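Local coordinates for protein BIFUNCTIONAL PROTEIN Proline utilization A (PutA) (Corynebacterium freiburgense, PDB 5UX5) that catalyses the two-step oxidation of proline to glutamate, pairing an FAD-dependent proline dehydrogenase with an NAD-dependent aldehyde dehydrogenase in one chain, at residues T206-K210 against R244-L249; L256-A260 against A291-I295; L974-V980 against G998-L1004; S1014-A1018 against E1051-K1057. Numbering follows the deposited sequence.

The four contacts fall into two groups on opposite sides of the chain's centre. Interactions 1 and 2 belong to the proline dehydrogenase barrel and touch: Phe-246 CZ lies 3.4 Å from Ala-260 O, and the centres of the two contacts are about 15 Å apart. The side chains of Leu-245 in interaction 1 and Lys-294 in interaction 2 are about 13 Å and 9 Å from the bound FAD. Interactions 3 and 4 lie in the C-terminal region, their centres about 8 Å apart, and share a sheet, where Val-980 N is 2.7 Å from Arg-1017 O, a probable hydrogen bond. Between the groups, centres are about 61 to 77 Å apart and no atoms touch.

Interaction 1: T206-K210 against R244-L249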
loop_
_atom_site.group_PDB
_atom_site.type_symbol
_atom_site.label_atom_id
_atom_site.label_comp_id
_atom_site.label_asym_id
_atom_site.label_seq_id
_atom_site.Cartn_x
_atom_site.Cartn_y
_atom_site.Cartn_z
ATOM N N THR A 206 -1.935 -4.791 22.997
ATOM C CA THR A 206 -1.827 -4.306 24.372
ATOM C C THR A 206 -1.253 -5.377 25.281
ATOM O O THR A 206 -0.338 -5.110 26.065
ATOM C CB THR A 206 -3.181 -3.855 24.913
ATOM O OG1 THR A 206 -3.664 -2.739 24.160
ATOM C CG2 THR A 206 -3.024 -3.414 26.336
ATOM N N GLU A 207 -1.783 -6.605 25.181
ATOM C CA GLU A 207 -1.334 -7.685 26.049
ATOM C C GLU A 207 0.107 -8.051 25.753
ATOM O O GLU A 207 0.888 -8.316 26.667
ATOM C CB GLU A 207 -2.236 -8.903 25.881
ATOM C CG GLU A 207 -3.633 -8.704 26.437
ATOM C CD GLU A 207 -3.661 -8.496 27.951
ATOM O OE1 GLU A 207 -3.089 -9.330 28.689
ATOM O OE2 GLU A 207 -4.254 -7.491 28.404
ATOM N N LEU A 208 0.492 -8.020 24.487
ATOM C CA LEU A 208 1.867 -8.342 24.151
ATOM C C LEU A 208 2.806 -7.282 24.701
ATOM O O LEU A 208 3.869 -7.606 25.230
ATOM C CB LEU A 208 2.026 -8.480 22.632
ATOM C CG LEU A 208 3.363 -9.063 22.151
ATOM C CD1 LEU A 208 3.661 -10.367 22.868
ATOM C CD2 LEU A 208 3.461 -9.251 20.656
ATOM N N LEU A 209 2.432 -6.014 24.586
ATOM C CA LEU A 209 3.292 -4.935 25.072
ATOM C C LEU A 209 3.443 -4.976 26.591
ATOM O O LEU A 209 4.544 -4.771 27.123
ATOM C CB LEU A 209 2.735 -3.585 24.604
ATOM C CG LEU A 209 2.922 -3.306 23.100
ATOM C CD1 LEU A 209 1.820 -2.407 22.623
ATOM C CD2 LEU A 209 4.292 -2.706 22.781
ATOM N N LYS A 210 2.349 -5.252 27.302
ATOM C CA LYS A 210 2.418 -5.372 28.742
ATOM C C LYS A 210 3.248 -6.579 29.143
ATOM O O LYS A 210 4.059 -6.499 30.069
ATOM C CB LYS A 210 1.009 -5.453 29.323
ATOM C CG LYS A 210 0.269 -4.124 29.287
ATOM C CD LYS A 210 -1.033 -4.207 30.041
ATOM C CE LYS A 210 -1.868 -5.384 29.580
ATOM N NZ LYS A 210 -3.228 -5.397 30.213
ATOM N N ARG A 244 -3.492 3.180 26.010
ATOM C CA ARG A 244 -4.080 2.024 26.671
ATOM C C ARG A 244 -3.008 1.208 27.383
ATOM O O ARG A 244 -3.222 0.703 28.494
ATOM C CB ARG A 244 -4.826 1.167 25.665
ATOM C CG ARG A 244 -5.489 0.012 26.285
ATOM C CD ARG A 244 -6.326 -0.690 25.299
ATOM N NE ARG A 244 -6.659 -2.025 25.774
ATOM C CZ ARG A 244 -7.379 -2.894 25.083
ATOM N NH1 ARG A 244 -7.835 -2.558 23.877
ATOM N NH2 ARG A 244 -7.635 -4.086 25.590
ATOM N N LEU A 245 -1.856 1.049 26.747
ATOM C CA LEU A 245 -0.750 0.376 27.405
ATOM C C LEU A 245 -0.387 1.092 28.699
ATOM O O LEU A 245 -0.304 0.473 29.760
ATOM C CB LEU A 245 0.437 0.313 26.441
ATOM C CG LEU A 245 1.839 0.227 27.006
ATOM C CD1 LEU A 245 2.007 -1.123 27.679
ATOM C CD2 LEU A 245 2.829 0.449 25.871
ATOM N N PHE A 246 -0.243 2.415 28.625
ATOM C CA PHE A 246 0.116 3.235 29.780
ATOM C C PHE A 246 -0.876 3.062 30.924
ATOM O O PHE A 246 -0.478 2.793 32.059
ATOM C CB PHE A 246 0.182 4.683 29.328
ATOM C CG PHE A 246 0.765 5.648 30.318
ATOM C CD1 PHE A 246 2.092 5.581 30.680
ATOM C CD2 PHE A 246 -0.000 6.724 30.783
ATOM C CE1 PHE A 246 2.641 6.537 31.565
ATOM C CE2 PHE A 246 0.533 7.674 31.646
ATOM C CZ PHE A 246 1.853 7.579 32.037
ATOM N N GLU A 247 -2.179 3.176 30.642
ATOM C CA GLU A 247 -3.167 3.209 31.722
ATOM C C GLU A 247 -3.414 1.835 32.320
ATOM O O GLU A 247 -3.557 1.700 33.539
ATOM C CB GLU A 247 -4.471 3.818 31.220
ATOM C CG GLU A 247 -4.286 5.274 30.897
ATOM C CD GLU A 247 -5.535 5.991 30.408
ATOM O OE1 GLU A 247 -5.354 7.091 29.872
ATOM O OE2 GLU A 247 -6.668 5.474 30.503
ATOM N N GLU A 248 -3.447 0.800 31.501
ATOM C CA GLU A 248 -3.618 -0.520 32.079
ATOM C C GLU A 248 -2.411 -0.889 32.948
ATOM O O GLU A 248 -2.566 -1.292 34.110
ATOM C CB GLU A 248 -3.849 -1.533 30.962
ATOM C CG GLU A 248 -5.218 -1.424 30.332
ATOM C CD GLU A 248 -5.481 -2.545 29.347
ATOM O OE1 GLU A 248 -6.506 -2.491 28.612
ATOM O OE2 GLU A 248 -4.641 -3.479 29.310
ATOM N N LEU A 249 -1.196 -0.656 32.440
ATOM C CA LEU A 249 -0.006 -1.107 33.150
ATOM C C LEU A 249 0.151 -0.387 34.476
ATOM O O LEU A 249 0.461 -1.013 35.498
ATOM C CB LEU A 249 1.228 -0.900 32.284
ATOM C CG LEU A 249 2.457 -1.717 32.654
ATOM C CD1 LEU A 249 2.119 -3.185 32.588
ATOM C CD2 LEU A 249 3.583 -1.396 31.682
#
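This is a helix-helix contact on the outside of the proline dehydrogenase barrel, a TIM-barrel relative, held by a salt-bridge network beside a leucine-lined interface. The short helical segments cross at -61°, with axes 9.8 Å apart at closest approach. Lys-210 is central to the network: its NZ lies 2.5 Å from Glu-248 OE2 across the interface and 3.0 Å from Glu-207 OE2 one turn earlier on its own helix, so the ammonium bridges two carboxylates whose OE2 atoms, 4.1 Å apart, would otherwise repel. Arg-244 NE extends the network by bonding Glu-248 OE1 at 2.9 Å, and its guanidinium has a second acidic partner in Asp-203. Thr-206 packs its CG2 3.4 Å from Glu-248 OE2, while its OG1 bonds back to Ile-202 O. Next to the charges, Leu-245 CD1 meets Leu-209 CB at 4.0 Å and Lys-210 CG at 3.8 Å, and Lys-210 CG lies 3.9 Å from Leu-249 CD1; the lysine contributes its aliphatic part to the apolar layer and its charge to the network. Strand 228-232 lies between the two helices in the chain, and its Leu-231 touches Leu-245 and Phe-246, which also packs on Leu-278 of helix 271-287.

Interaction 2: L256-A260 against A291-I295; sequences LGLEA and AKIKI
Ala-291 directs its CB toward residues 257-259, 3.4 Å from Gly-257 O, 4.0 Å from Leu-258 N and 4.1 Å from Glu-259 N. Its own N donates to Leu-256 O (3.1 Å, 158°). Residues 256-257 turn (phi/psi -63/-28, then -104/19) before 258-260 extend; residues 291-295 are extended throughout and become regular strand from Ile-293. CA pairs are Gly-257 with Ala-291 (4.6 Å), Glu-259 with Lys-292 (5.5 Å) and Ala-260 with Ile-293 (5.5 Å). The segments run parallel, as neighbouring strands of a TIM barrel do, here where strands 260-265 and 293-298 begin. Lys-294 N donates to Ala-260 O (3.1 Å, 142°), and CA-H...O contacts join Glu-259 CA to Lys-292 O (3.6 Å) and Ile-293 CA to Ala-260 O (3.5 Å). Glu-259, chi1 -143° between wells, brings CG to 3.5 Å from Lys-292 O. Lys-294, all chi angles t, leads away to salt bridges with Glu-376 and Asp-374; Ile-293, chi1 p, packs on Phe-246 and Ala-282.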
loop_
_atom_site.group_PDB
_atom_site.type_symbol
_atom_site.label_atom_id
_atom_site.label_comp_id
_atom_site.label_asym_id
_atom_site.label_seq_id
_atom_site.Cartn_x
_atom_site.Cartn_y
_atom_site.Cartn_z
ATOM N N LEU A 256 1.404 0.358 40.958
ATOM C CA LEU A 256 0.490 1.439 41.298
ATOM C C LEU A 256 1.227 2.673 41.806
ATOM O O LEU A 256 0.751 3.797 41.613
ATOM C CB LEU A 256 -0.511 0.966 42.349
ATOM C CG LEU A 256 -1.728 1.907 42.454
ATOM C CD1 LEU A 256 -2.364 2.190 41.066
ATOM C CD2 LEU A 256 -2.772 1.482 43.487
ATOM N N GLY A 257 2.406 2.501 42.405
ATOM C CA GLY A 257 3.111 3.654 42.938
ATOM C C GLY A 257 4.290 4.159 42.130
ATOM O O GLY A 257 5.102 4.929 42.650
ATOM N N LEU A 258 4.363 3.798 40.846
ATOM C CA LEU A 258 5.475 4.171 39.984
ATOM C C LEU A 258 5.092 5.378 39.136
ATOM O O LEU A 258 4.120 5.331 38.371
ATOM C CB LEU A 258 5.877 3.011 39.078
ATOM C CG LEU A 258 7.053 3.266 38.133
ATOM C CD1 LEU A 258 8.290 3.651 38.928
ATOM C CD2 LEU A 258 7.311 2.040 37.256
ATOM N N GLU A 259 5.875 6.440 39.256
ATOM C CA GLU A 259 5.728 7.626 38.424
ATOM C C GLU A 259 6.333 7.345 37.052
ATOM O O GLU A 259 7.530 7.067 36.947
ATOM C CB GLU A 259 6.422 8.807 39.101
ATOM C CG GLU A 259 5.758 10.140 38.954
ATOM C CD GLU A 259 6.194 11.123 40.031
ATOM O OE1 GLU A 259 7.077 11.965 39.751
ATOM O OE2 GLU A 259 5.659 11.044 41.160
ATOM N N ALA A 260 5.506 7.414 36.010
ATOM C CA ALA A 260 5.915 7.139 34.638
ATOM C C ALA A 260 5.194 8.097 33.696
ATOM O O ALA A 260 4.268 8.803 34.084
ATOM C CB ALA A 260 5.637 5.685 34.245
ATOM N N ALA A 291 0.559 6.780 42.245
ATOM C CA ALA A 291 1.464 7.892 42.007
ATOM C C ALA A 291 1.038 8.701 40.782
ATOM O O ALA A 291 0.176 8.297 39.994
ATOM C CB ALA A 291 2.895 7.388 41.836
ATOM N N LYS A 292 1.677 9.860 40.632
ATOM C CA LYS A 292 1.384 10.760 39.533
ATOM C C LYS A 292 1.785 10.155 38.196
ATOM O O LYS A 292 2.478 9.143 38.131
ATOM C CB LYS A 292 2.095 12.099 39.718
ATOM C CG LYS A 292 1.738 12.829 40.981
ATOM C CD LYS A 292 2.721 13.926 41.216
ATOM C CE LYS A 292 2.742 14.374 42.651
ATOM N NZ LYS A 292 3.690 15.507 42.772
ATOM N N ILE A 293 1.262 10.750 37.124
ATOM C CA ILE A 293 1.752 10.505 35.779
ATOM C C ILE A 293 2.434 11.778 35.303
ATOM O O ILE A 293 2.340 12.832 35.938
ATOM C CB ILE A 293 0.638 10.073 34.817
ATOM C CG1 ILE A 293 -0.386 11.183 34.641
ATOM C CG2 ILE A 293 -0.053 8.869 35.337
ATOM C CD1 ILE A 293 -1.425 10.869 33.580
ATOM N N LYS A 294 3.152 11.672 34.186
ATOM C CA LYS A 294 3.773 12.826 33.544
ATOM C C LYS A 294 3.509 12.765 32.055
ATOM O O LYS A 294 3.695 11.719 31.433
ATOM C CB LYS A 294 5.282 12.901 33.766
ATOM C CG LYS A 294 5.938 14.099 33.104
ATOM C CD LYS A 294 7.424 14.183 33.415
ATOM C CE LYS A 294 8.106 15.339 32.690
ATOM N NZ LYS A 294 9.583 15.233 32.677
ATOM N N ILE A 295 3.082 13.882 31.487
ATOM C CA ILE A 295 2.889 14.000 30.054
ATOM C C ILE A 295 4.005 14.865 29.503
ATOM O O ILE A 295 4.280 15.948 30.027
ATOM C CB ILE A 295 1.487 14.544 29.746
ATOM C CG1 ILE A 295 0.503 13.429 30.123
ATOM C CG2 ILE A 295 1.354 14.947 28.277
ATOM C CD1 ILE A 295 -0.896 13.791 30.218
#

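Interaction 3: L974-V980 against G998-L1004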
loop_
_atom_site.group_PDB
_atom_site.type_symbol
_atom_site.label_atom_id
_atom_site.label_comp_id
_atom_site.label_asym_id
_atom_site.label_seq_id
_atom_site.Cartn_x
_atom_site.Cartn_y
_atom_site.Cartn_z
ATOM N N LEU A 974 5.402 -3.041 -29.117
ATOM C CA LEU A 974 5.427 -4.479 -29.389
ATOM C C LEU A 974 6.529 -4.785 -30.395
ATOM O O LEU A 974 6.577 -4.178 -31.458
ATOM C CB LEU A 974 4.088 -4.941 -29.929
ATOM C CG LEU A 974 3.949 -6.413 -30.316
ATOM C CD1 LEU A 974 3.660 -7.227 -29.091
ATOM C CD2 LEU A 974 2.849 -6.616 -31.375
ATOM N N GLU A 975 7.425 -5.713 -30.051
ATOM C CA GLU A 975 8.619 -5.974 -30.863
ATOM C C GLU A 975 8.288 -6.616 -32.210
ATOM O O GLU A 975 8.791 -6.180 -33.252
ATOM C CB GLU A 975 9.597 -6.853 -30.090
ATOM C CG GLU A 975 10.040 -6.245 -28.759
ATOM C CD GLU A 975 10.975 -7.165 -27.987
ATOM O OE1 GLU A 975 11.702 -7.962 -28.641
ATOM O OE2 GLU A 975 10.971 -7.088 -26.735
ATOM N N THR A 976 7.465 -7.662 -32.211
ATOM C CA THR A 976 7.182 -8.431 -33.409
ATOM C C THR A 976 5.689 -8.677 -33.525
ATOM O O THR A 976 5.065 -9.170 -32.576
ATOM C CB THR A 976 7.900 -9.786 -33.387
ATOM O OG1 THR A 976 9.317 -9.606 -33.223
ATOM C CG2 THR A 976 7.637 -10.509 -34.687
ATOM N N LEU A 977 5.145 -8.400 -34.712
ATOM C CA LEU A 977 3.767 -8.707 -35.069
ATOM C C LEU A 977 3.740 -9.655 -36.267
ATOM O O LEU A 977 4.440 -9.437 -37.255
ATOM C CB LEU A 977 2.965 -7.432 -35.366
ATOM C CG LEU A 977 1.489 -7.686 -35.697
ATOM C CD1 LEU A 977 0.809 -8.294 -34.518
ATOM C CD2 LEU A 977 0.767 -6.421 -36.064
ATOM N N TYR A 978 2.979 -10.734 -36.149
ATOM C CA TYR A 978 2.793 -11.688 -37.230
ATOM C C TYR A 978 1.557 -11.328 -38.043
ATOM O O TYR A 978 0.536 -10.899 -37.492
ATOM C CB TYR A 978 2.677 -13.115 -36.676
ATOM C CG TYR A 978 4.007 -13.648 -36.184
ATOM C CD1 TYR A 978 4.904 -14.239 -37.072
ATOM C CD2 TYR A 978 4.370 -13.567 -34.835
ATOM C CE1 TYR A 978 6.120 -14.717 -36.653
ATOM C CE2 TYR A 978 5.608 -14.060 -34.388
ATOM C CZ TYR A 978 6.479 -14.638 -35.305
ATOM O OH TYR A 978 7.705 -15.140 -34.902
ATOM N N VAL A 979 1.652 -11.495 -39.361
ATOM C CA VAL A 979 0.595 -11.086 -40.280
ATOM C C VAL A 979 0.164 -12.294 -41.102
ATOM O O VAL A 979 1.007 -12.979 -41.692
ATOM C CB VAL A 979 1.056 -9.935 -41.196
ATOM C CG1 VAL A 979 -0.087 -9.450 -42.070
ATOM C CG2 VAL A 979 1.635 -8.809 -40.377
ATOM N N VAL A 980 -1.141 -12.544 -41.151
ATOM C CA VAL A 980 -1.698 -13.662 -41.901
ATOM C C VAL A 980 -2.629 -13.146 -42.988
ATOM O O VAL A 980 -3.525 -12.337 -42.713
ATOM C CB VAL A 980 -2.453 -14.631 -40.988
ATOM C CG1 VAL A 980 -3.008 -15.754 -41.830
ATOM C CG2 VAL A 980 -1.517 -15.175 -39.986
ATOM N N GLY A 998 8.141 1.009 -34.323
ATOM C CA GLY A 998 9.339 0.200 -34.419
ATOM C C GLY A 998 9.119 -1.301 -34.475
ATOM O O GLY A 998 10.099 -2.051 -34.468
ATOM N N THR A 999 7.872 -1.760 -34.520
ATOM C CA THR A 999 7.573 -3.181 -34.555
ATOM C C THR A 999 8.076 -3.803 -35.854
ATOM O O THR A 999 8.180 -3.143 -36.891
ATOM C CB THR A 999 6.064 -3.394 -34.448
ATOM O OG1 THR A 999 5.585 -2.810 -33.239
ATOM C CG2 THR A 999 5.715 -4.844 -34.463
ATOM N N GLU A 1000 8.443 -5.074 -35.768
ATOM C CA GLU A 1000 8.826 -5.885 -36.909
ATOM C C GLU A 1000 7.601 -6.659 -37.350
ATOM O O GLU A 1000 6.903 -7.230 -36.511
ATOM C CB GLU A 1000 9.961 -6.830 -36.539
ATOM C CG GLU A 1000 10.451 -7.719 -37.652
ATOM C CD GLU A 1000 11.308 -8.894 -37.170
ATOM O OE1 GLU A 1000 11.992 -9.495 -38.023
ATOM O OE2 GLU A 1000 11.303 -9.224 -35.960
ATOM N N LEU A 1001 7.288 -6.596 -38.643
ATOM C CA LEU A 1001 6.237 -7.411 -39.239
ATOM C C LEU A 1001 6.853 -8.700 -39.780
ATOM O O LEU A 1001 7.902 -8.659 -40.428
ATOM C CB LEU A 1001 5.541 -6.648 -40.353
ATOM C CG LEU A 1001 4.956 -5.344 -39.874
ATOM C CD1 LEU A 1001 4.356 -4.567 -41.015
ATOM C CD2 LEU A 1001 3.906 -5.669 -38.898
ATOM N N ARG A 1002 6.237 -9.840 -39.466
ATOM C CA ARG A 1002 6.638 -11.137 -40.009
ATOM C C ARG A 1002 5.432 -11.783 -40.668
ATOM O O ARG A 1002 4.405 -11.982 -40.007
ATOM C CB ARG A 1002 7.202 -12.073 -38.935
ATOM C CG ARG A 1002 8.565 -11.730 -38.457
ATOM C CD ARG A 1002 9.065 -12.793 -37.500
ATOM N NE ARG A 1002 10.140 -12.293 -36.646
ATOM C CZ ARG A 1002 10.458 -12.820 -35.470
ATOM N NH1 ARG A 1002 9.777 -13.866 -35.022
ATOM N NH2 ARG A 1002 11.442 -12.306 -34.737
ATOM N N LYS A 1003 5.546 -12.072 -41.973
ATOM C CA LYS A 1003 4.501 -12.795 -42.687
ATOM C C LYS A 1003 4.492 -14.246 -42.234
ATOM O O LYS A 1003 5.537 -14.815 -41.918
ATOM C CB LYS A 1003 4.697 -12.701 -44.202
ATOM C CG LYS A 1003 3.748 -11.683 -44.869
ATOM C CD LYS A 1003 4.113 -11.426 -46.323
ATOM C CE LYS A 1003 3.303 -10.277 -46.921
ATOM N NZ LYS A 1003 1.843 -10.588 -47.041
ATOM N N LEU A 1004 3.297 -14.816 -42.111
ATOM C CA LEU A 1004 3.109 -16.118 -41.491
ATOM C C LEU A 1004 2.203 -16.961 -42.370
ATOM O O LEU A 1004 1.150 -16.489 -42.809
ATOM C CB LEU A 1004 2.496 -15.979 -40.101
ATOM C CG LEU A 1004 2.304 -17.240 -39.260
ATOM C CD1 LEU A 1004 3.580 -17.657 -38.528
ATOM C CD2 LEU A 1004 1.186 -16.986 -38.299
#
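Leu-974 starts the contact by offering its O to Thr-999 OG1 in a very short 2.5 Å hydrogen bond. Glu-975 O then accepts from Glu-1000 N at 2.8 Å, opening a parallel ladder in which Thr-976 pairs with Glu-1000, Leu-977 with Leu-1001, Tyr-978 with Arg-1002 and Val-979 with Lys-1003. Thr-976 gives a weak 3.4 Å bond from OG1 to Glu-1000 OE2 and sets CG2 3.6 Å from Arg-1002 NE, over one face of the guanidinium. Leu-977 bonds the same neighbour through both N and O, to Glu-1000 O at 2.8 Å and Arg-1002 N at 2.9 Å; its CB meets Leu-1001 CD2 at 4.1 Å. Tyr-978 OH receives Arg-1002 NH1 at a very short 2.4 Å, on the same face as Thr-976. Val-979 repeats the backbone pattern, N to Arg-1002 O at 2.9 Å and O to Leu-1004 N at 3.0 Å. Val-980 closes the series, CG2 3.7 Å from Leu-1004 CD2. Strand 965-980, helix 984-997 and parallel strand 1000-1003 form a beta-alpha-beta unit, consistent with a Rossmann-like fold: the helix packs on Val-979 and Leu-1001 through Phe-987, Leu-990 and Ala-994, while Phe-1055 touches Leu-977, and strand 1015-1018 hydrogen-bonds to the other edge of 965-980.

Interaction 4: S1014-A1018 against E1051-K1057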
loop_
_atom_site.group_PDB
_atom_site.type_symbol
_atom_site.label_atom_id
_atom_site.label_comp_id
_atom_site.label_asym_id
_atom_site.label_seq_id
_atom_site.Cartn_x
_atom_site.Cartn_y
_atom_site.Cartn_z
ATOM N N SER A 1014 2.435 -14.787 -29.020
ATOM C CA SER A 1014 2.517 -13.907 -30.168
ATOM C C SER A 1014 1.177 -13.226 -30.426
ATOM O O SER A 1014 0.110 -13.686 -30.000
ATOM C CB SER A 1014 2.952 -14.694 -31.401
ATOM O OG SER A 1014 4.169 -15.334 -31.148
ATOM N N ARG A 1015 1.246 -12.120 -31.149
ATOM C CA ARG A 1015 0.068 -11.464 -31.693
ATOM C C ARG A 1015 0.087 -11.668 -33.201
ATOM O O ARG A 1015 1.120 -11.452 -33.843
ATOM C CB ARG A 1015 0.055 -9.965 -31.351
ATOM C CG ARG A 1015 -0.282 -9.567 -29.919
ATOM C CD ARG A 1015 -0.218 -8.070 -29.760
ATOM N NE ARG A 1015 -0.365 -7.619 -28.379
ATOM C CZ ARG A 1015 -0.224 -6.351 -27.988
ATOM N NH1 ARG A 1015 0.086 -5.406 -28.862
ATOM N NH2 ARG A 1015 -0.379 -6.016 -26.719
ATOM N N ILE A 1016 -1.036 -12.104 -33.766
ATOM C CA ILE A 1016 -1.122 -12.430 -35.186
ATOM C C ILE A 1016 -2.226 -11.579 -35.780
ATOM O O ILE A 1016 -3.385 -11.691 -35.358
ATOM C CB ILE A 1016 -1.387 -13.924 -35.415
ATOM C CG1 ILE A 1016 -0.279 -14.757 -34.796
ATOM C CG2 ILE A 1016 -1.432 -14.224 -36.832
ATOM C CD1 ILE A 1016 -0.762 -16.111 -34.340
ATOM N N ARG A 1017 -1.858 -10.685 -36.712
ATOM C CA ARG A 1017 -2.823 -9.802 -37.367
ATOM C C ARG A 1017 -3.324 -10.442 -38.659
ATOM O O ARG A 1017 -2.527 -10.892 -39.488
ATOM C CB ARG A 1017 -2.210 -8.435 -37.671
ATOM C CG ARG A 1017 -3.224 -7.357 -38.040
ATOM C CD ARG A 1017 -4.108 -7.034 -36.851
ATOM N NE ARG A 1017 -5.017 -5.903 -37.074
ATOM C CZ ARG A 1017 -6.279 -6.006 -37.486
ATOM N NH1 ARG A 1017 -6.822 -7.186 -37.748
ATOM N NH2 ARG A 1017 -7.008 -4.911 -37.638
ATOM N N ALA A 1018 -4.647 -10.470 -38.825
ATOM C CA ALA A 1018 -5.284 -11.023 -40.011
ATOM C C ALA A 1018 -5.538 -9.909 -41.014
ATOM O O ALA A 1018 -6.134 -8.876 -40.674
ATOM C CB ALA A 1018 -6.606 -11.697 -39.666
ATOM N N GLU A 1051 -6.391 0.876 -34.077
ATOM C CA GLU A 1051 -5.500 -0.106 -34.693
ATOM C C GLU A 1051 -4.136 -0.123 -34.029
ATOM O O GLU A 1051 -3.524 -1.187 -33.913
ATOM C CB GLU A 1051 -5.340 0.178 -36.180
ATOM C CG GLU A 1051 -4.587 -0.882 -36.980
ATOM C CD GLU A 1051 -5.252 -2.264 -36.947
ATOM O OE1 GLU A 1051 -4.532 -3.247 -36.657
ATOM O OE2 GLU A 1051 -6.465 -2.381 -37.268
ATOM N N LEU A 1052 -3.635 1.034 -33.581
ATOM C CA LEU A 1052 -2.292 1.065 -33.001
ATOM C C LEU A 1052 -2.195 0.286 -31.683
ATOM O O LEU A 1052 -1.076 -0.031 -31.247
ATOM C CB LEU A 1052 -1.808 2.518 -32.816
ATOM C CG LEU A 1052 -1.448 3.280 -34.115
ATOM C CD1 LEU A 1052 -1.189 4.756 -33.914
ATOM C CD2 LEU A 1052 -0.248 2.687 -34.804
ATOM N N LEU A 1053 -3.320 -0.067 -31.048
ATOM C CA LEU A 1053 -3.221 -0.851 -29.816
ATOM C C LEU A 1053 -2.583 -2.205 -30.103
ATOM O O LEU A 1053 -1.870 -2.754 -29.259
ATOM C CB LEU A 1053 -4.593 -1.000 -29.138
ATOM C CG LEU A 1053 -5.207 0.278 -28.521
ATOM C CD1 LEU A 1053 -6.625 0.116 -28.030
ATOM C CD2 LEU A 1053 -4.395 0.838 -27.408
ATOM N N HIS A 1054 -2.780 -2.724 -31.316
ATOM C CA HIS A 1054 -2.182 -3.983 -31.731
ATOM C C HIS A 1054 -0.667 -3.907 -31.823
ATOM O O HIS A 1054 -0.009 -4.957 -31.869
ATOM C CB HIS A 1054 -2.761 -4.409 -33.080
ATOM C CG HIS A 1054 -4.247 -4.537 -33.075
ATOM N ND1 HIS A 1054 -5.043 -4.049 -34.089
ATOM C CD2 HIS A 1054 -5.088 -5.113 -32.183
ATOM C CE1 HIS A 1054 -6.310 -4.303 -33.816
ATOM N NE2 HIS A 1054 -6.365 -4.951 -32.665
ATOM N N PHE A 1055 -0.099 -2.700 -31.810
ATOM C CA PHE A 1055 1.339 -2.526 -31.940
ATOM C C PHE A 1055 2.012 -2.105 -30.645
ATOM O O PHE A 1055 3.212 -1.803 -30.654
ATOM C CB PHE A 1055 1.624 -1.513 -33.049
ATOM C CG PHE A 1055 1.227 -2.004 -34.411
ATOM C CD1 PHE A 1055 -0.110 -2.029 -34.791
ATOM C CD2 PHE A 1055 2.178 -2.450 -35.305
ATOM C CE1 PHE A 1055 -0.486 -2.499 -36.042
ATOM C CE2 PHE A 1055 1.804 -2.903 -36.567
ATOM C CZ PHE A 1055 0.475 -2.931 -36.930
ATOM N N LEU A 1056 1.275 -2.096 -29.526
ATOM C CA LEU A 1056 1.725 -1.511 -28.262
ATOM C C LEU A 1056 1.375 -2.402 -27.070
ATOM O O LEU A 1056 0.335 -3.070 -27.025
ATOM C CB LEU A 1056 1.106 -0.119 -28.048
ATOM C CG LEU A 1056 1.425 0.940 -29.109
ATOM C CD1 LEU A 1056 0.450 2.086 -28.979
ATOM C CD2 LEU A 1056 2.857 1.436 -28.992
ATOM N N LYS A 1057 2.239 -2.365 -26.079
ATOM C CA LYS A 1057 2.014 -3.043 -24.812
ATOM C C LYS A 1057 1.815 -1.988 -23.726
ATOM O O LYS A 1057 2.710 -1.171 -23.474
ATOM C CB LYS A 1057 3.211 -3.936 -24.475
ATOM C CG LYS A 1057 3.507 -5.068 -25.435
ATOM C CD LYS A 1057 4.722 -5.840 -24.936
ATOM C CE LYS A 1057 5.919 -4.913 -24.867
ATOM N NZ LYS A 1057 7.248 -5.595 -24.817
#
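The backbones do not pair: extended strand 1015-1018 faces a 3-10 turn, 1052-1055, that leads into strand 1056-1064, and the nearest CA atoms, of Arg-1015 and His-1054, are 7.8 Å apart. The turn carries i to i+3 bonds, such as Phe-1055 N to Leu-1052 O at 2.9 Å. Two arginines, alternate residues whose CA-to-CB bonds both point toward the turn, span the gap. Arg-1015 grips backbone carbonyls, with NH1 and NH2 each 3.0 Å from Leu-1056 O and NH1 also making a weak 3.0 Å bond to His-1054 O, joining turn to strand. Arg-1017 instead forms a side-on bidentate salt bridge with Glu-1051: NE reaches OE1 at 2.7 Å and NH2 reaches OE2 at 2.6 Å. His-1054 ND1 donates to the same Glu-1051 OE1 at 2.7 Å, and its CE1 lies over one face of the Arg-1017 guanidinium. The arginines thus tie a parallel strand of the C-terminal sheet, consistent with a Rossmann-like fold, to the turn before its antiparallel strand 1056-1064. Strand 1015-1018 lies between strands 965-980 and 1038-1040, while Phe-1055 packs on Leu-977 and on Leu-990 and Ala-993 of helix 984-997, and helix 936-953 meets Leu-1052, Leu-1053 and Leu-1056.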